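Putative enoyl-CoA hydratase/isomerase (PDB 4MI2) probably catalyses the isomerisation of the epoxide of phenylacetyl-CoA, as a member of the enoyl-CoA hydratase/isomerase family. Local coordinates at residues Thr88-Glu91 and His92-Val96; Thr179-Trp183 and Gly184-Glu188; Ser238-Gln241 and Arg242-Ala245. All coordinates share one frame; numbering follows the deposited sequence.

Interaction 1. Residues Thr88-Glu91 and His92-Val96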
loop_
_atom_site.group_PDB
_atom_site.type_symbol
_atom_site.label_atom_id
_atom_site.label_comp_id
_atom_site.label_asym_id
_atom_site.label_seq_id
_atom_site.Cartn_x
_atom_site.Cartn_y
_atom_site.Cartn_z
ATOM N N THR B 88 -3.115 30.864 1.579
ATOM C CA THR B 88 -2.735 30.292 2.858
ATOM C C THR B 88 -2.151 28.868 2.763
ATOM O O THR B 88 -1.323 28.489 3.596
ATOM C CB THR B 88 -3.922 30.328 3.842
ATOM O OG1 THR B 88 -3.447 30.045 5.157
ATOM C CG2 THR B 88 -5.018 29.337 3.445
ATOM N N VAL B 89 -2.558 28.096 1.755
ATOM C CA VAL B 89 -2.005 26.750 1.557
ATOM C C VAL B 89 -0.492 26.834 1.359
ATOM O O VAL B 89 0.278 26.088 1.967
ATOM C CB VAL B 89 -2.657 26.002 0.359
ATOM C CG1 VAL B 89 -2.049 24.615 0.201
ATOM C CG2 VAL B 89 -4.165 25.880 0.551
ATOM N N ARG B 90 -0.079 27.776 0.525
ATOM C CA ARG B 90 1.322 27.956 0.189
ATOM C C ARG B 90 2.079 28.698 1.306
ATOM O O ARG B 90 3.209 28.352 1.647
ATOM C CB ARG B 90 1.417 28.721 -1.138
ATOM C CG ARG B 90 2.457 28.190 -2.097
ATOM C CD ARG B 90 2.469 29.005 -3.373
ATOM N NE ARG B 90 1.477 28.568 -4.355
ATOM C CZ ARG B 90 1.634 27.535 -5.182
ATOM N NH1 ARG B 90 0.681 27.242 -6.059
ATOM N NH2 ARG B 90 2.732 26.787 -5.141
ATOM N N GLU B 91 1.435 29.704 1.883
ATOM C CA GLU B 91 2.043 30.551 2.914
ATOM C C GLU B 91 2.086 29.896 4.305
ATOM O O GLU B 91 3.022 30.117 5.050
ATOM C CB GLU B 91 1.273 31.887 2.980
ATOM C CG GLU B 91 1.755 32.879 4.035
ATOM C CD GLU B 91 0.937 34.178 4.074
ATOM O OE1 GLU B 91 0.039 34.385 3.220
ATOM O OE2 GLU B 91 1.214 35.009 4.974
ATOM N N HIS B 92 1.075 29.106 4.661
ATOM C CA HIS B 92 0.951 28.581 6.032
ATOM C C HIS B 92 0.971 27.062 6.148
ATOM O O HIS B 92 1.744 26.508 6.923
ATOM C CB HIS B 92 -0.338 29.088 6.674
ATOM C CG HIS B 92 -0.376 30.567 6.832
ATOM N ND1 HIS B 92 -1.263 31.367 6.145
ATOM C CD2 HIS B 92 0.391 31.400 7.575
ATOM C CE1 HIS B 92 -1.059 32.630 6.482
ATOM N NE2 HIS B 92 -0.058 32.677 7.345
ATOM N N TYR B 93 0.105 26.394 5.394
ATOM C CA TYR B 93 -0.052 24.948 5.524
ATOM C C TYR B 93 1.168 24.184 5.024
ATOM O O TYR B 93 1.659 23.284 5.700
ATOM C CB TYR B 93 -1.324 24.480 4.815
ATOM C CG TYR B 93 -2.575 24.887 5.554
ATOM C CD1 TYR B 93 -3.386 25.924 5.093
ATOM C CD2 TYR B 93 -2.934 24.248 6.730
ATOM C CE1 TYR B 93 -4.529 26.296 5.779
ATOM C CE2 TYR B 93 -4.076 24.608 7.421
ATOM C CZ TYR B 93 -4.868 25.630 6.941
ATOM O OH TYR B 93 -5.990 25.991 7.637
ATOM N N ASN B 94 1.671 24.560 3.856
ATOM C CA ASN B 94 2.839 23.897 3.304
ATOM C C ASN B 94 4.057 23.942 4.252
ATOM O O ASN B 94 4.619 22.894 4.551
ATOM C CB ASN B 94 3.129 24.382 1.869
ATOM C CG ASN B 94 2.120 23.835 0.852
ATOM O OD1 ASN B 94 1.211 23.087 1.208
ATOM N ND2 ASN B 94 2.297 24.181 -0.425
ATOM N N PRO B 95 4.439 25.126 4.770
ATOM C CA PRO B 95 5.549 25.121 5.745
ATOM C C PRO B 95 5.296 24.252 6.996
ATOM O O PRO B 95 6.223 23.605 7.495
ATOM C CB PRO B 95 5.693 26.600 6.140
ATOM C CG PRO B 95 5.104 27.366 5.003
ATOM C CD PRO B 95 4.039 26.490 4.383
ATOM N N VAL B 96 4.059 24.245 7.484
ATOM C CA VAL B 96 3.679 23.405 8.629
ATOM C C VAL B 96 3.940 21.917 8.355
ATOM O O VAL B 96 4.548 21.223 9.179
ATOM C CB VAL B 96 2.199 23.642 9.034
ATOM C CG1 VAL B 96 1.649 22.512 9.895
ATOM C CG2 VAL B 96 2.076 24.959 9.778
#

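Interaction 2. Residues Thr179-Trp183 and Gly184-Glu188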
loop_
_atom_site.group_PDB
_atom_site.type_symbol
_atom_site.label_atom_id
_atom_site.label_comp_id
_atom_site.label_asym_id
_atom_site.label_seq_id
_atom_site.Cartn_x
_atom_site.Cartn_y
_atom_site.Cartn_z
ATOM N N THR B 179 -13.785 2.013 12.812
ATOM C CA THR B 179 -13.503 1.899 11.382
ATOM C C THR B 179 -12.066 2.365 11.076
ATOM O O THR B 179 -11.325 1.686 10.361
ATOM C CB THR B 179 -14.485 2.733 10.549
ATOM O OG1 THR B 179 -15.821 2.405 10.923
ATOM C CG2 THR B 179 -14.301 2.461 9.052
ATOM N N ALA B 180 -11.683 3.512 11.636
ATOM C CA ALA B 180 -10.336 4.043 11.483
ATOM C C ALA B 180 -9.286 3.049 11.960
ATOM O O ALA B 180 -8.236 2.901 11.344
ATOM C CB ALA B 180 -10.200 5.351 12.248
ATOM N N HIS B 181 -9.569 2.386 13.073
ATOM C CA HIS B 181 -8.670 1.370 13.605
ATOM C C HIS B 181 -8.551 0.177 12.650
ATOM O O HIS B 181 -7.456 -0.219 12.277
ATOM C CB HIS B 181 -9.140 0.898 14.980
ATOM C CG HIS B 181 -8.104 0.118 15.723
ATOM N ND1 HIS B 181 -8.268 -1.208 16.055
ATOM C CD2 HIS B 181 -6.871 0.468 16.162
ATOM C CE1 HIS B 181 -7.188 -1.636 16.688
ATOM N NE2 HIS B 181 -6.323 -0.640 16.760
ATOM N N THR B 182 -9.680 -0.382 12.238
ATOM C CA THR B 182 -9.653 -1.507 11.304
ATOM C C THR B 182 -8.915 -1.147 10.010
ATOM O O THR B 182 -8.142 -1.954 9.499
ATOM C CB THR B 182 -11.075 -1.997 10.963
ATOM O OG1 THR B 182 -11.809 -2.229 12.173
ATOM C CG2 THR B 182 -11.023 -3.284 10.152
ATOM N N TRP B 183 -9.143 0.064 9.501
ATOM C CA TRP B 183 -8.524 0.519 8.241
ATOM C C TRP B 183 -7.028 0.860 8.344
ATOM O O TRP B 183 -6.349 1.007 7.319
ATOM C CB TRP B 183 -9.265 1.738 7.702
ATOM C CG TRP B 183 -10.602 1.462 7.125
ATOM C CD1 TRP B 183 -11.314 0.288 7.194
ATOM C CD2 TRP B 183 -11.423 2.387 6.411
ATOM N NE1 TRP B 183 -12.520 0.429 6.543
ATOM C CE2 TRP B 183 -12.612 1.706 6.053
ATOM C CE3 TRP B 183 -11.265 3.718 6.016
ATOM C CZ2 TRP B 183 -13.643 2.321 5.334
ATOM C CZ3 TRP B 183 -12.296 4.331 5.300
ATOM C CH2 TRP B 183 -13.466 3.629 4.969
ATOM N N GLY B 184 -6.529 1.002 9.573
ATOM C CA GLY B 184 -5.131 1.361 9.830
ATOM C C GLY B 184 -4.854 2.858 9.806
ATOM O O GLY B 184 -3.706 3.273 9.680
ATOM N N LEU B 185 -5.908 3.663 9.914
ATOM C CA LEU B 185 -5.778 5.112 9.986
ATOM C C LEU B 185 -5.205 5.546 11.335
ATOM O O LEU B 185 -4.555 6.583 11.424
ATOM C CB LEU B 185 -7.131 5.787 9.768
ATOM C CG LEU B 185 -7.084 7.317 9.604
ATOM C CD1 LEU B 185 -6.449 7.699 8.273
ATOM C CD2 LEU B 185 -8.467 7.934 9.713
ATOM N N VAL B 186 -5.475 4.770 12.381
ATOM C CA VAL B 186 -4.903 5.018 13.705
ATOM C C VAL B 186 -4.375 3.704 14.276
ATOM O O VAL B 186 -4.821 2.626 13.873
ATOM C CB VAL B 186 -5.932 5.652 14.679
ATOM C CG1 VAL B 186 -6.416 6.991 14.140
ATOM C CG2 VAL B 186 -7.112 4.720 14.942
ATOM N N HIS B 187 -3.436 3.794 15.212
ATOM C CA HIS B 187 -2.831 2.596 15.795
ATOM C C HIS B 187 -3.641 2.022 16.949
ATOM O O HIS B 187 -3.593 0.828 17.195
ATOM C CB HIS B 187 -1.417 2.895 16.271
ATOM C CG HIS B 187 -0.488 3.262 15.163
ATOM N ND1 HIS B 187 -0.486 4.510 14.573
ATOM C CD2 HIS B 187 0.453 2.538 14.515
ATOM C CE1 HIS B 187 0.421 4.541 13.618
ATOM N NE2 HIS B 187 1.006 3.359 13.564
ATOM N N GLU B 188 -4.377 2.877 17.646
ATOM C CA GLU B 188 -5.029 2.501 18.897
ATOM C C GLU B 188 -6.253 3.376 19.130
ATOM O O GLU B 188 -6.241 4.573 18.831
ATOM C CB GLU B 188 -4.042 2.677 20.063
ATOM C CG GLU B 188 -4.504 2.131 21.414
ATOM C CD GLU B 188 -4.091 0.691 21.666
ATOM O OE1 GLU B 188 -3.850 -0.050 20.680
ATOM O OE2 GLU B 188 -4.003 0.297 22.854
HETATM O O HOH W 1 -5.124 -0.304 13.298
#

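Interaction 3. Residues Ser238-Gln241 and Arg242-Ala245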
loop_
_atom_site.group_PDB
_atom_site.type_symbol
_atom_site.label_atom_id
_atom_site.label_comp_id
_atom_site.label_asym_id
_atom_site.label_seq_id
_atom_site.Cartn_x
_atom_site.Cartn_y
_atom_site.Cartn_z
ATOM N N SER B 238 24.772 1.329 5.771
ATOM C CA SER B 238 25.400 2.545 6.292
ATOM C C SER B 238 24.808 2.944 7.629
ATOM O O SER B 238 25.546 3.331 8.551
ATOM C CB SER B 238 25.272 3.702 5.308
ATOM O OG SER B 238 26.046 3.413 4.164
ATOM N N ALA B 239 23.487 2.855 7.726
ATOM C CA ALA B 239 22.784 3.194 8.952
ATOM C C ALA B 239 23.141 2.228 10.080
ATOM O O ALA B 239 23.350 2.654 11.209
ATOM C CB ALA B 239 21.278 3.207 8.716
ATOM N N GLN B 240 23.212 0.937 9.775
ATOM C CA GLN B 240 23.589 -0.048 10.785
ATOM C C GLN B 240 25.020 0.153 11.283
ATOM O O GLN B 240 25.299 -0.053 12.468
ATOM C CB GLN B 240 23.425 -1.481 10.269
ATOM C CG GLN B 240 21.996 -1.887 9.940
ATOM C CD GLN B 240 21.091 -1.966 11.152
ATOM O OE1 GLN B 240 20.766 -0.955 11.771
ATOM N NE2 GLN B 240 20.658 -3.173 11.479
ATOM N N GLN B 241 25.919 0.552 10.384
ATOM C CA GLN B 241 27.319 0.759 10.756
ATOM C C GLN B 241 27.428 1.946 11.707
ATOM O O GLN B 241 28.162 1.888 12.688
ATOM C CB GLN B 241 28.203 0.954 9.514
ATOM C CG GLN B 241 29.708 0.867 9.757
ATOM C CD GLN B 241 30.246 -0.562 9.788
ATOM O OE1 GLN B 241 30.105 -1.270 10.794
ATOM N NE2 GLN B 241 30.903 -0.984 8.694
ATOM N N ARG B 242 26.674 3.009 11.427
ATOM C CA ARG B 242 26.655 4.201 12.285
ATOM C C ARG B 242 26.092 3.907 13.686
ATOM O O ARG B 242 26.574 4.449 14.697
ATOM C CB ARG B 242 25.832 5.311 11.646
ATOM C CG ARG B 242 26.504 6.030 10.487
ATOM C CD ARG B 242 25.729 7.290 10.105
ATOM N NE ARG B 242 24.385 7.010 9.592
ATOM C CZ ARG B 242 24.086 6.731 8.318
ATOM N NH1 ARG B 242 25.031 6.679 7.384
ATOM N NH2 ARG B 242 22.824 6.500 7.970
ATOM N N LEU B 243 25.069 3.055 13.739
ATOM C CA LEU B 243 24.440 2.682 15.006
ATOM C C LEU B 243 25.261 1.654 15.766
ATOM O O LEU B 243 25.212 1.616 16.991
ATOM C CB LEU B 243 23.026 2.150 14.765
ATOM C CG LEU B 243 22.051 3.230 14.314
ATOM C CD1 LEU B 243 20.732 2.607 13.883
ATOM C CD2 LEU B 243 21.851 4.248 15.427
ATOM N N GLY B 244 26.017 0.837 15.035
ATOM C CA GLY B 244 26.865 -0.177 15.626
ATOM C C GLY B 244 27.929 0.418 16.524
ATOM O O GLY B 244 28.377 -0.224 17.466
ATOM N N ALA B 245 28.329 1.647 16.222
ATOM C CA ALA B 245 29.355 2.351 16.977
ATOM C C ALA B 245 28.777 3.303 18.023
ATOM O O ALA B 245 29.542 3.957 18.731
ATOM C CB ALA B 245 30.259 3.122 16.020
#

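Interaction 1. Residues Thr88-Glu91 and His92-Val96
T88 and H92 meet one helical turn apart through a hydrogen bond of 2.7 Å between T88 OG1 and H92 ND1. A first torsion of -167° carries the threonine hydroxyl to the edge of the imidazole, near its plane. One face of the same ring is covered by E91: its CG lies 3.8 Å from the centroid of the H92 ring, a CH-pi contact, and its extended chain runs alongside, the carboxylate stacked at 22° to the ring. Threonine suits its place because its small hydroxyl can serve two partners, K37 NZ on helix 34-49 being the second. In the backbone T88 O accepts both H92 N at 2.7 Å and Y93 N at 3.1 Å, while V89 O takes N94 N at 2.8 Å, a bond five residues back. P95 CD comes 3.4 Å from R90 O. Farther out, Y93 OH is bonded to Q69, and R90 NH1 reaches S238 OG of the second subunit. The five-residue bonds make a pi-type turn in helix 87-102, and P95, with no N-H to bond to the turn before, marks a kink just after it, on the trimer interface of a crotonase-like fold.

Interaction 2. Residues Thr179-Trp183 and Gly184-Glu188
A Schellman motif ends helix 177-183 and turns the chain toward strand 188-190, the last strand of the six-stranded sheet. Its two defining backbone bonds start just past the helix: L185 N donates to A180 O at 2.8 Å, and G184 N to H181 O at 3.1 Å, the latter from above the carbonyl plane. G184 has a phi of 85°, a conformation that glycine, with no CB, adopts without strain. V186 N adds a weak, longer bond to A180 O.

The side chains close the turn on its apolar side. CB of A180 lies 4.0 Å from CB of L185, the contact between the residues joined by the outer bond that usually accompanies this motif, and A180 CB is also 4.1 Å from V186 CG2. Alanine is small enough to let the returning chain lie close, while leucine, its CG anti to the backbone N (chi1 -171°), has CD2 against the alanine methyl and reaches residues of helix 152-160 and F137. V186 packs on R129 and A131 of strand 128-132 and on F137.

On the polar side a water donates to both H181 O and V186 O, bridging the helix end and the outgoing chain, and its oxygen lies over one face of the H181 ring, offset toward the rim. H187 turns the other way, its NE2 bonded to S163 O of the third subunit. Although its CB points away, the H181 imidazole reaches along the outgoing chain, and its NE2 gives a weak hydrogen bond to H187 O at 3.1 Å, the oxygen lying at the ring edge.

Interaction 3. Residues Ser238-Gln241 and Arg242-Ala245
R242 folds back along the last turns of helix 229-244 to lie against S238 and A239, one turn earlier. Its CB, 3.7 Å from A239 O, starts out beside the backbone carbonyls, and CG follows at 3.5 Å from S238 O. With CG anti to the carbonyl carbon (chi1 -75°) and a bend at chi3 (-65°), the chain doubles back toward the start of the helix. NE is then held by a salt bridge to E216 of helix 211-223, which joins the two helices. The guanidinium has S238 O and A239 CA on one face, both offset toward its rim, and its CZ is 3.7 Å from S238 O. A long, flexible arginine suits this spot, since its aliphatic part covers the helix surface while its charge reaches the neighbouring helix. The backbone keeps regular i to i+4 bonds: S238 O accepts R242 N at 3.1 Å, and Q240 O accepts G244 N at 2.8 Å. L243 packs on A213 and E216 of helix 211-223, its apolar side chain buried there, and the amide of Q240 bonds A147 and D149 of the third subunit. At the tip of R242 the two terminal nitrogens part: NH1 rests 3.6 Å from S238 CB, and NH2 3.4 Å from A239 CA.

From the N terminus the three contacts come in series, none nesting within or crossing another, and each joins adjoining segments, so that none closes a long loop. Interaction 1 shapes helix 87-102, which packs on helices 34-49 and 118-124. Interaction 2, on the other side of the chain's centre, joins helix 177-183 to strand 188-190. Interaction 3 lies in the last turns of helix 229-244 and ties it to helix 211-223. Within one chain, interactions 1 and 3 stay about 23 Å apart at their nearest atoms. The trimer brings them together: interaction 1 faces helix 229-244 of the second subunit, and interaction 3 in turn meets R90 of the third, which interaction 2 also touches.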